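Side-chain contacts in lectin 2 (Agrocybe aegerita, PDB 4TQJ), which specifically recognises sugar chains that end in a non-reducing terminal N-acetylglucosamine: residues H59-A64 with T393-M398; D186-G191 with R230-L235; D352-G355 with E360-V363. The protein carries 1 engineered substitution. All blocks are in the same frame, centred on the assembly; numbering follows the deposited sequence.

Interaction 1 of 3, residues H59-A64 with T393-M398; sequences HVRLIA and TTVCWM
The backbone O of Thr393 is approached by two waters, and both lead back to the guanidinium group of Arg61. One water accepts from Arg61 NH1 and lies 2.6 Å from Thr393 O; the other accepts from Arg61 NH2 and lies 2.8 Å from Thr393 O. The arginine chain is bent at its third torsion (chi3 -76°), which swings the guanidinium towards Val395 and Thr393. NH1 has a direct partner as well, the backbone O of Phe47, so the end of the side chain is fixed from more than one direction.

Val395 occupies the space between the arginine and the indole. With CG1 anti to the backbone N (chi1 -175°), its two methyls serve different groups: CG2 rests over one face of the Arg61 guanidinium, 3.8 Å from NH2, while CG1 sits above the rim of one face of the Trp397 ring.

A direct bond joins the two strands further along. Trp397 NE1 donates to Arg61 O at 2.8 Å, nearly straight (165° at the hydrogen) and in the carbonyl plane, with the oxygen close to the indole plane. Beside it, Leu62 CD2 packs obliquely against Trp397 CZ2 at 4.1 Å.

Strands 60-64 and 395-398 run nearly parallel, their axes 8.4 Å apart at closest approach, too far for backbone pairing. Each is an edge strand of a separate four-stranded antiparallel blade of a beta-propeller; the C-terminal strand completes the blade begun by strand 20-25, the closure known as molecular velcro. Side chains and waters thus do the joining: an indole N-H satisfies the Arg61 carbonyl, which points off its own sheet's edge toward the next blade, and the arginine's charge is met by Phe47 O and, through the waters, by Thr393 O, which would probably stabilise it.

Interaction 2 of 3, residues D186-G191 with R230-L235; sequences DIVGFG and RFVADL
Val188 and Phe190 meet Val232 and Arg230 between two neighbouring blades of the beta-propeller. Strand 186-190 is an interior strand of its antiparallel sheet, flanked by 173-177 and 195-198, whereas strand 230-233 forms an edge of the next one; they run roughly antiparallel, and no backbone hydrogen bond crosses the gap.

Phe190 extends towards the other blade with CG anti to its carbonyl carbon (chi1 -65°), presenting CD1 and CE1 to the aliphatic part of Arg230. Arg230 CD approaches Phe190 CD1 obliquely at 3.9 Å, and Arg230 CB comes within 4.0 Å of Phe190 CE1. The arginine bends twice, at chi2 and chi3. Its guanidinium stands almost perpendicular to the phenyl plane (88°), so the two flat groups are not stacked in parallel. The charged end is held by backbone oxygens of the connection between the blades: NE donates to His228 O and NH1 to Phe216 O.

Val232 turns CG1 towards the opposing strand, anti to its own carbonyl carbon (chi1 -71°), where it serves two neighbours. This methyl lies near the plane of the Phe190 ring, at the edge, 4.4 Å from CZ, and it touches Val188 CG1 at 4.1 Å. The two valines lie alongside with their branches running in contrary senses. Leu173 and Phe175 of strand 173-177 and Ile243 of strand 242-246 extend this apolar layer to either blade.

At the end nearest Gly191 a water lies in the guanidinium plane, at its edge, 2.8 Å from Gly191 O and only weakly bonded to Arg230 NH1 at 3.4 Å.

Interaction 3 of 3, residues D352-G355 with E360-V363; sequences DIIG and ETLV
Strands 352-355 and 361-363 pair antiparallel, their axes 4.7 Å apart at closest approach, with Gly355 and Leu362 as a hydrogen-bonded pair and Ile354 and Val363 as the adjacent non-hydrogen-bonded one. Gly355 N donates to Leu362 O at 2.8 Å, and Leu362 N returns the bond to Gly355 O at 2.9 Å. CA-H...O contacts reinforce the pairing, among them Val363 CA to Ile353 O at 3.2 Å.

Ile354 is stretched out, both its torsions near 180°, so that CD1 reaches the methyl CG2 of Thr361 at 3.7 Å. The two strands form a beta hairpin, the middle pair of a four-stranded propeller blade flanked by strands 339-343 and 376-379. Leu378 of the latter touches both Ile354 and Thr361. The threonine divides its branches, its methyl facing Ile354 and its OG1 bonded to the backbone O of Asp381.

On the same face as Ile354, Val363 has CG2 anti to its backbone N; this methyl comes within 3.3 Å of Ile353 O and lies 4.3 Å from Ile354 CB.

How the interactions relate
The three contacts sample two levels of one beta-propeller. Interaction 3 lies within a single blade, pairing its middle strands about 18 Å from the centre of the chain, whereas interactions 1 and 2 join separate blades nearer that centre and on opposite sides of it, their own centres 22 Å apart. Interactions 2 and 3 follow one another along the chain, 27 Å apart between centres, and both are nested in the long loop that interaction 1 closes. Interactions 1 and 3 come within about 4 Å at their nearest atoms without touching: Met398 and Ile354 both have partners on strand 339-343. Interaction 3 is thus pairing within a blade, interactions 1 and 2 are packing between blades, and strand 395-399 closes the ring.

Interaction 1 of 3, residues H59-A64 with T393-M398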
loop_
_atom_site.group_PDB
_atom_site.type_symbol
_atom_site.label_atom_id
_atom_site.label_comp_id
_atom_site.label_asym_id
_atom_site.label_seq_id
_atom_site.Cartn_x
_atom_site.Cartn_y
_atom_site.Cartn_z
ATOM N N HIS A 59 0.904 -22.272 19.874
ATOM C CA HIS A 59 1.578 -21.092 19.364
ATOM C C HIS A 59 0.616 -20.002 18.926
ATOM O O HIS A 59 -0.563 -20.254 18.688
ATOM C CB HIS A 59 2.512 -21.472 18.216
ATOM C CG HIS A 59 3.363 -22.663 18.511
ATOM N ND1 HIS A 59 3.241 -23.856 17.827
ATOM C CD2 HIS A 59 4.336 -22.859 19.434
ATOM C CE1 HIS A 59 4.105 -24.729 18.311
ATOM N NE2 HIS A 59 4.784 -24.150 19.285
ATOM N N VAL A 60 1.154 -18.794 18.816
ATOM C CA VAL A 60 0.411 -17.610 18.420
ATOM C C VAL A 60 1.067 -17.033 17.171
ATOM O O VAL A 60 2.293 -16.828 17.137
ATOM C CB VAL A 60 0.407 -16.566 19.573
ATOM C CG1 VAL A 60 -0.211 -15.252 19.134
ATOM C CG2 VAL A 60 -0.341 -17.125 20.763
ATOM N N ARG A 61 0.266 -16.783 16.136
ATOM C CA ARG A 61 0.804 -16.257 14.879
ATOM C C ARG A 61 0.070 -15.000 14.403
ATOM O O ARG A 61 -1.146 -15.029 14.176
ATOM C CB ARG A 61 0.779 -17.353 13.808
ATOM C CG ARG A 61 1.873 -18.405 14.002
ATOM C CD ARG A 61 1.612 -19.656 13.175
ATOM N NE ARG A 61 0.555 -20.489 13.755
ATOM C CZ ARG A 61 0.106 -21.611 13.208
ATOM N NH1 ARG A 61 0.629 -22.039 12.063
ATOM N NH2 ARG A 61 -0.864 -22.301 13.799
ATOM N N LEU A 62 0.818 -13.902 14.251
ATOM C CA LEU A 62 0.231 -12.590 14.008
ATOM C C LEU A 62 0.988 -11.798 12.939
ATOM O O LEU A 62 1.969 -12.285 12.385
ATOM C CB LEU A 62 0.190 -11.786 15.314
ATOM C CG LEU A 62 -0.583 -12.398 16.502
ATOM C CD1 LEU A 62 -0.276 -11.651 17.787
ATOM C CD2 LEU A 62 -2.085 -12.450 16.242
ATOM N N ILE A 63 0.506 -10.589 12.651
ATOM C CA ILE A 63 1.181 -9.640 11.771
ATOM C C ILE A 63 1.278 -8.311 12.496
ATOM O O ILE A 63 0.281 -7.826 13.036
ATOM C CB ILE A 63 0.389 -9.376 10.481
ATOM C CG1 ILE A 63 0.217 -10.656 9.677
ATOM C CG2 ILE A 63 1.098 -8.323 9.628
ATOM C CD1 ILE A 63 1.331 -10.861 8.675
ATOM N N ALA A 64 2.471 -7.732 12.545
ATOM C CA ALA A 64 2.620 -6.386 13.090
ATOM C C ALA A 64 3.878 -5.715 12.564
ATOM O O ALA A 64 4.796 -6.383 12.085
ATOM C CB ALA A 64 2.624 -6.421 14.614
ATOM N N THR A 393 -5.793 -26.233 12.057
ATOM C CA THR A 393 -4.421 -26.381 11.590
ATOM C C THR A 393 -3.880 -25.132 10.886
ATOM O O THR A 393 -2.684 -25.025 10.632
ATOM C CB THR A 393 -4.346 -27.551 10.601
ATOM O OG1 THR A 393 -5.304 -27.337 9.560
ATOM C CG2 THR A 393 -4.684 -28.861 11.302
ATOM N N THR A 394 -4.763 -24.201 10.550
ATOM C CA THR A 394 -4.368 -22.975 9.859
ATOM C C THR A 394 -4.921 -21.768 10.604
ATOM O O THR A 394 -5.862 -21.897 11.375
ATOM C CB THR A 394 -4.899 -22.932 8.420
ATOM O OG1 THR A 394 -6.335 -23.011 8.429
ATOM C CG2 THR A 394 -4.311 -24.087 7.590
ATOM N N VAL A 395 -4.313 -20.606 10.376
ATOM C CA VAL A 395 -4.812 -19.336 10.881
ATOM C C VAL A 395 -4.909 -18.389 9.694
ATOM O O VAL A 395 -3.998 -18.334 8.867
ATOM C CB VAL A 395 -3.837 -18.716 11.902
ATOM C CG1 VAL A 395 -4.433 -17.437 12.509
ATOM C CG2 VAL A 395 -3.484 -19.711 12.969
ATOM N N CYS A 396 -6.016 -17.668 9.582
ATOM C CA CYS A 396 -6.132 -16.623 8.568
ATOM C C CYS A 396 -6.564 -15.324 9.189
ATOM O O CYS A 396 -7.443 -15.295 10.055
ATOM C CB CYS A 396 -7.180 -16.981 7.524
ATOM S SG CYS A 396 -6.703 -18.265 6.440
ATOM N N TRP A 397 -5.967 -14.243 8.720
ATOM C CA TRP A 397 -6.308 -12.922 9.193
ATOM C C TRP A 397 -6.453 -11.994 7.991
ATOM O O TRP A 397 -5.837 -12.215 6.939
ATOM C CB TRP A 397 -5.176 -12.355 10.050
ATOM C CG TRP A 397 -4.753 -13.120 11.285
ATOM C CD1 TRP A 397 -3.506 -13.627 11.544
ATOM C CD2 TRP A 397 -5.543 -13.393 12.453
ATOM N NE1 TRP A 397 -3.477 -14.208 12.786
ATOM C CE2 TRP A 397 -4.713 -14.080 13.366
ATOM C CE3 TRP A 397 -6.871 -13.129 12.813
ATOM C CZ2 TRP A 397 -5.170 -14.511 14.608
ATOM C CZ3 TRP A 397 -7.324 -13.560 14.044
ATOM C CH2 TRP A 397 -6.477 -14.245 14.927
ATOM N N MET A 398 -7.246 -10.945 8.150
ATOM C CA MET A 398 -7.114 -9.779 7.290
ATOM C C MET A 398 -6.130 -8.833 7.981
ATOM O O MET A 398 -6.106 -8.759 9.207
ATOM C CB MET A 398 -8.465 -9.089 7.073
ATOM C CG MET A 398 -9.541 -9.994 6.468
ATOM S SD MET A 398 -9.094 -10.710 4.864
ATOM C CE MET A 398 -8.783 -9.247 3.876
HETATM O O HOH W 1 -0.519 -23.793 9.809
HETATM O O HOH W 2 -0.876 -24.916 12.795
#

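Interaction 2 of 3, residues D186-G191 with R230-L235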
loop_
_atom_site.group_PDB
_atom_site.type_symbol
_atom_site.label_atom_id
_atom_site.label_comp_id
_atom_site.label_asym_id
_atom_site.label_seq_id
_atom_site.Cartn_x
_atom_site.Cartn_y
_atom_site.Cartn_z
ATOM N N ASP A 186 -5.096 1.699 26.077
ATOM C CA ASP A 186 -5.281 1.323 27.477
ATOM C C ASP A 186 -5.676 -0.142 27.594
ATOM O O ASP A 186 -5.959 -0.785 26.587
ATOM C CB ASP A 186 -6.349 2.205 28.111
ATOM C CG ASP A 186 -6.134 3.664 27.788
ATOM O OD1 ASP A 186 -5.016 4.154 28.066
ATOM O OD2 ASP A 186 -7.055 4.297 27.229
ATOM N N ILE A 187 -5.669 -0.662 28.820
ATOM C CA ILE A 187 -6.137 -2.015 29.080
ATOM C C ILE A 187 -7.608 -1.966 29.502
ATOM O O ILE A 187 -7.984 -1.232 30.414
ATOM C CB ILE A 187 -5.314 -2.706 30.191
ATOM C CG1 ILE A 187 -3.872 -2.955 29.723
ATOM C CG2 ILE A 187 -5.997 -4.012 30.621
ATOM C CD1 ILE A 187 -2.919 -3.457 30.819
ATOM N N VAL A 188 -8.436 -2.724 28.805
ATOM C CA VAL A 188 -9.844 -2.826 29.139
ATOM C C VAL A 188 -10.150 -4.267 29.502
ATOM O O VAL A 188 -10.053 -5.148 28.652
ATOM C CB VAL A 188 -10.725 -2.442 27.950
ATOM C CG1 VAL A 188 -12.186 -2.597 28.327
ATOM C CG2 VAL A 188 -10.415 -1.014 27.493
ATOM N N GLY A 189 -10.534 -4.505 30.752
ATOM C CA GLY A 189 -10.819 -5.854 31.207
ATOM C C GLY A 189 -12.233 -6.055 31.729
ATOM O O GLY A 189 -12.682 -5.328 32.613
ATOM N N PHE A 190 -12.935 -7.044 31.176
ATOM C CA PHE A 190 -14.277 -7.388 31.635
ATOM C C PHE A 190 -14.123 -8.492 32.668
ATOM O O PHE A 190 -13.952 -9.649 32.314
ATOM C CB PHE A 190 -15.146 -7.879 30.469
ATOM C CG PHE A 190 -15.416 -6.832 29.423
ATOM C CD1 PHE A 190 -16.702 -6.310 29.260
ATOM C CD2 PHE A 190 -14.394 -6.367 28.601
ATOM C CE1 PHE A 190 -16.953 -5.357 28.304
ATOM C CE2 PHE A 190 -14.635 -5.399 27.633
ATOM C CZ PHE A 190 -15.916 -4.886 27.487
ATOM N N GLY A 191 -14.149 -8.123 33.942
ATOM C CA GLY A 191 -13.903 -9.066 35.022
ATOM C C GLY A 191 -15.143 -9.779 35.539
ATOM O O GLY A 191 -16.078 -10.079 34.785
ATOM N N ARG A 230 -18.858 -9.171 23.472
ATOM C CA ARG A 230 -18.659 -7.774 23.849
ATOM C C ARG A 230 -17.506 -7.172 23.064
ATOM O O ARG A 230 -16.514 -7.849 22.772
ATOM C CB ARG A 230 -18.397 -7.638 25.347
ATOM C CG ARG A 230 -19.679 -7.697 26.189
ATOM C CD ARG A 230 -19.426 -8.454 27.491
ATOM N NE ARG A 230 -19.385 -9.901 27.262
ATOM C CZ ARG A 230 -18.876 -10.788 28.116
ATOM N NH1 ARG A 230 -18.345 -10.385 29.272
ATOM N NH2 ARG A 230 -18.887 -12.080 27.811
ATOM N N PHE A 231 -17.632 -5.886 22.769
ATOM C CA PHE A 231 -16.679 -5.190 21.919
ATOM C C PHE A 231 -16.314 -3.824 22.471
ATOM O O PHE A 231 -17.098 -3.194 23.189
ATOM C CB PHE A 231 -17.284 -4.972 20.530
ATOM C CG PHE A 231 -17.912 -6.189 19.937
ATOM C CD1 PHE A 231 -17.176 -7.037 19.120
ATOM C CD2 PHE A 231 -19.239 -6.489 20.184
ATOM C CE1 PHE A 231 -17.752 -8.163 18.554
ATOM C CE2 PHE A 231 -19.833 -7.620 19.627
ATOM C CZ PHE A 231 -19.084 -8.457 18.800
ATOM N N VAL A 232 -15.135 -3.345 22.100
ATOM C CA VAL A 232 -14.793 -1.946 22.333
ATOM C C VAL A 232 -14.594 -1.267 20.990
ATOM O O VAL A 232 -13.956 -1.818 20.102
ATOM C CB VAL A 232 -13.550 -1.790 23.225
ATOM C CG1 VAL A 232 -13.891 -2.202 24.648
ATOM C CG2 VAL A 232 -12.411 -2.631 22.686
ATOM N N ALA A 233 -15.153 -0.077 20.829
ATOM C CA ALA A 233 -15.176 0.542 19.512
ATOM C C ALA A 233 -15.702 1.945 19.650
ATOM O O ALA A 233 -16.547 2.199 20.496
ATOM C CB ALA A 233 -16.073 -0.269 18.563
ATOM N N ASP A 234 -15.206 2.862 18.826
ATOM C CA ASP A 234 -15.715 4.217 18.841
ATOM C C ASP A 234 -17.073 4.265 18.166
ATOM O O ASP A 234 -17.171 4.051 16.957
ATOM C CB ASP A 234 -14.763 5.160 18.119
ATOM C CG ASP A 234 -15.145 6.605 18.301
ATOM O OD1 ASP A 234 -16.124 6.862 19.041
ATOM O OD2 ASP A 234 -14.454 7.479 17.732
ATOM N N LEU A 235 -18.104 4.558 18.959
ATOM C CA LEU A 235 -19.481 4.655 18.486
ATOM C C LEU A 235 -19.982 6.104 18.416
ATOM O O LEU A 235 -21.133 6.345 18.065
ATOM C CB LEU A 235 -20.400 3.861 19.432
ATOM C CG LEU A 235 -20.002 2.395 19.654
ATOM C CD1 LEU A 235 -21.004 1.678 20.572
ATOM C CD2 LEU A 235 -19.853 1.658 18.342
HETATM O O HOH W 3 -17.009 -11.068 32.356
#

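Interaction 3 of 3, residues D352-G355 with E360-V363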
loop_
_atom_site.group_PDB
_atom_site.type_symbol
_atom_site.label_atom_id
_atom_site.label_comp_id
_atom_site.label_asym_id
_atom_site.label_seq_id
_atom_site.Cartn_x
_atom_site.Cartn_y
_atom_site.Cartn_z
ATOM N N ASP A 352 -16.496 -3.857 3.872
ATOM C CA ASP A 352 -17.047 -4.803 2.939
ATOM C C ASP A 352 -17.097 -6.159 3.621
ATOM O O ASP A 352 -16.638 -6.312 4.769
ATOM C CB ASP A 352 -16.178 -4.842 1.676
ATOM C CG ASP A 352 -15.908 -3.453 1.134
ATOM O OD1 ASP A 352 -16.877 -2.823 0.672
ATOM O OD2 ASP A 352 -14.753 -2.966 1.203
ATOM N N ILE A 353 -17.649 -7.142 2.924
ATOM C CA ILE A 353 -17.796 -8.463 3.506
ATOM C C ILE A 353 -17.111 -9.490 2.636
ATOM O O ILE A 353 -17.351 -9.552 1.428
ATOM C CB ILE A 353 -19.281 -8.826 3.714
ATOM C CG1 ILE A 353 -19.818 -8.113 4.962
ATOM C CG2 ILE A 353 -19.451 -10.340 3.828
ATOM C CD1 ILE A 353 -21.317 -7.910 4.962
ATOM N N ILE A 354 -16.237 -10.281 3.249
ATOM C CA ILE A 354 -15.557 -11.348 2.534
ATOM C C ILE A 354 -15.668 -12.631 3.344
ATOM O O ILE A 354 -15.562 -12.619 4.573
ATOM C CB ILE A 354 -14.076 -11.014 2.239
ATOM C CG1 ILE A 354 -13.379 -12.201 1.552
ATOM C CG2 ILE A 354 -13.344 -10.668 3.521
ATOM C CD1 ILE A 354 -11.965 -11.886 1.044
ATOM N N GLY A 355 -15.910 -13.735 2.653
ATOM C CA GLY A 355 -16.107 -15.010 3.318
ATOM C C GLY A 355 -15.315 -16.102 2.640
ATOM O O GLY A 355 -15.421 -16.270 1.428
ATOM N N GLU A 360 -15.003 -21.761 -2.340
ATOM C CA GLU A 360 -14.784 -20.442 -2.912
ATOM C C GLU A 360 -14.639 -19.364 -1.842
ATOM O O GLU A 360 -15.237 -19.452 -0.770
ATOM C CB GLU A 360 -15.959 -20.052 -3.811
ATOM C CG GLU A 360 -15.959 -20.659 -5.186
ATOM C CD GLU A 360 -17.035 -20.048 -6.056
ATOM O OE1 GLU A 360 -18.227 -20.256 -5.750
ATOM O OE2 GLU A 360 -16.693 -19.344 -7.033
ATOM N N THR A 361 -13.857 -18.340 -2.157
ATOM C CA THR A 361 -13.820 -17.114 -1.370
ATOM C C THR A 361 -14.712 -16.072 -2.044
ATOM O O THR A 361 -14.461 -15.670 -3.179
ATOM C CB THR A 361 -12.393 -16.572 -1.263
ATOM O OG1 THR A 361 -11.634 -17.410 -0.380
ATOM C CG2 THR A 361 -12.401 -15.136 -0.734
ATOM N N LEU A 362 -15.766 -15.658 -1.347
ATOM C CA LEU A 362 -16.755 -14.745 -1.901
ATOM C C LEU A 362 -16.682 -13.376 -1.251
ATOM O O LEU A 362 -16.206 -13.227 -0.125
ATOM C CB LEU A 362 -18.162 -15.301 -1.707
ATOM C CG LEU A 362 -18.418 -16.714 -2.228
ATOM C CD1 LEU A 362 -19.888 -17.062 -2.021
ATOM C CD2 LEU A 362 -18.048 -16.798 -3.685
ATOM N N VAL A 363 -17.177 -12.375 -1.956
ATOM C CA VAL A 363 -17.086 -11.026 -1.448
ATOM C C VAL A 363 -18.336 -10.276 -1.866
ATOM O O VAL A 363 -18.900 -10.530 -2.926
ATOM C CB VAL A 363 -15.790 -10.333 -1.973
ATOM C CG1 VAL A 363 -15.859 -10.141 -3.470
ATOM C CG2 VAL A 363 -15.549 -8.997 -1.287
#